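PDB 2Q30: cupin 2 conserved barrel domain protein from Desulfovibrio desulfuricans subsp. desulfuricans str. G20, which is of uncharacterised function but has the double-stranded beta-helix fold of RmlC-like cupins, a scaffold that many relatives use to bind metals or small molecules. Local coordinates for the interface of chains A and B. Numbering follows the deposited sequence. Chains: chain A/B, Uncharacterized protein.

The interface of chains A and B. Residues chain A 68, 81-85; chain B 7-9, 27.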
# COMPACT_ATOMS: atom_id res chain seq x y z
N PHE A 68 -2.37 14.69 -2.45
CA PHE A 68 -0.94 14.54 -2.17
C PHE A 68 -0.40 15.93 -2.34
O PHE A 68 -0.58 16.53 -3.40
CB PHE A 68 -0.26 13.62 -3.15
CG PHE A 68 -0.78 12.24 -3.12
CD1 PHE A 68 -0.70 11.49 -1.95
CD2 PHE A 68 -1.31 11.66 -4.26
CE1 PHE A 68 -1.18 10.19 -1.90
CE2 PHE A 68 -1.77 10.35 -4.23
CZ PHE A 68 -1.71 9.62 -3.05
N GLY A 81 -7.57 4.59 -3.21
CA GLY A 81 -6.82 3.71 -4.08
C GLY A 81 -5.68 4.38 -4.85
O GLY A 81 -4.98 3.69 -5.58
N ALA A 82 -5.51 5.69 -4.71
CA ALA A 82 -4.41 6.40 -5.37
C ALA A 82 -3.15 6.08 -4.61
O ALA A 82 -3.18 5.86 -3.39
CB ALA A 82 -4.65 7.91 -5.42
N VAL A 83 -2.03 6.01 -5.34
CA VAL A 83 -0.71 5.77 -4.75
C VAL A 83 0.25 6.82 -5.26
O VAL A 83 0.30 7.06 -6.45
CB VAL A 83 -0.15 4.33 -5.03
CG1 VAL A 83 -0.08 4.02 -6.48
CG2 VAL A 83 1.22 4.14 -4.40
N LEU A 84 0.97 7.46 -4.34
CA LEU A 84 2.01 8.44 -4.65
C LEU A 84 3.30 7.70 -4.43
O LEU A 84 3.40 7.02 -3.43
CB LEU A 84 1.96 9.58 -3.66
CG LEU A 84 3.05 10.66 -3.75
CD1 LEU A 84 2.87 11.50 -4.98
CD2 LEU A 84 2.96 11.50 -2.48
N VAL A 85 4.27 7.82 -5.35
CA VAL A 85 5.62 7.29 -5.16
C VAL A 85 6.57 8.47 -5.28
O VAL A 85 6.51 9.24 -6.23
CB VAL A 85 6.03 6.19 -6.16
CG1 VAL A 85 7.39 5.52 -5.70
CG2 VAL A 85 4.96 5.13 -6.27
N LYS B 7 5.35 11.14 -8.65
CA LYS B 7 4.41 10.47 -9.56
C LYS B 7 3.34 9.73 -8.77
O LYS B 7 3.65 9.05 -7.80
CB LYS B 7 5.19 9.49 -10.47
CG LYS B 7 4.39 8.74 -11.53
CD LYS B 7 3.85 9.65 -12.61
CE LYS B 7 3.05 8.84 -13.63
NZ LYS B 7 2.55 9.71 -14.72
N SER B 8 2.08 9.91 -9.17
CA SER B 8 0.97 9.25 -8.53
C SER B 8 0.21 8.39 -9.56
O SER B 8 0.29 8.64 -10.78
CB SER B 8 0.06 10.25 -7.82
OG SER B 8 -0.74 10.91 -8.76
N HIS B 9 -0.50 7.40 -9.06
CA HIS B 9 -1.26 6.46 -9.87
C HIS B 9 -2.60 6.25 -9.20
O HIS B 9 -2.62 5.86 -8.05
CB HIS B 9 -0.51 5.12 -9.94
CG HIS B 9 0.95 5.25 -10.28
ND1 HIS B 9 1.44 5.06 -11.55
CD2 HIS B 9 2.02 5.57 -9.50
CE1 HIS B 9 2.75 5.25 -11.54
NE2 HIS B 9 3.12 5.57 -10.32
N VAL B 27 3.68 -0.81 -11.21
CA VAL B 27 3.39 0.58 -10.79
C VAL B 27 4.68 1.35 -10.73
O VAL B 27 4.78 2.48 -11.24
CB VAL B 27 2.58 0.58 -9.46
CG1 VAL B 27 2.40 1.98 -8.89
CG2 VAL B 27 1.25 -0.07 -9.71
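A:Val83 and B:His9 pair in antiparallel register, joining the N-terminal strand 7-10 of chain B to strand 82-87 of chain A, so that the N-terminal strand of chain B extends a sheet of chain A. Reciprocal backbone hydrogen bonds establish the register: A:Val83 N donates to B:His9 O (2.8 Å), and B:His9 N donates to A:Val83 O (2.7 Å). Two residues along, A:Val85 N reaches B:Lys7 O at 2.8 Å, nearly straight at the hydrogen (177°). The return bond from B:Lys7 N to A:Val85 O is longer, 3.3 Å, with 143° at the hydrogen. The two-fold symmetry repeats this exchange of N-terminal strands, consistent with a dimer, although the structure alone does not prove one in solution.

The CB of B:His9 packs against A:Val83 CG1 at 3.7 Å; CG stays near the same methyl, and CD2 approaches both A:Val83 O and that methyl. With CG beside the backbone N, chi2 of -98° turns one imidazole face to B:Val27 CG1, 3.7 Å from the ring plane and offset toward the rim. CD2 is the ring atom nearest this B:Val27 methyl, and NE2, at the tip, lies 3.9 Å from B:Val27 CG1. That methyl also meets A:Val83 CG1, making a small apolar cluster from both chains.

On the opposite face of the paired strands, B:Ser8 faces A:Phe68 and A:Leu84. A:Leu84 CB covers the centre of the A:Phe68 ring, and B:Ser8 CB comes in beyond the rim on that side, 4.0 Å from A:Phe68 CE2.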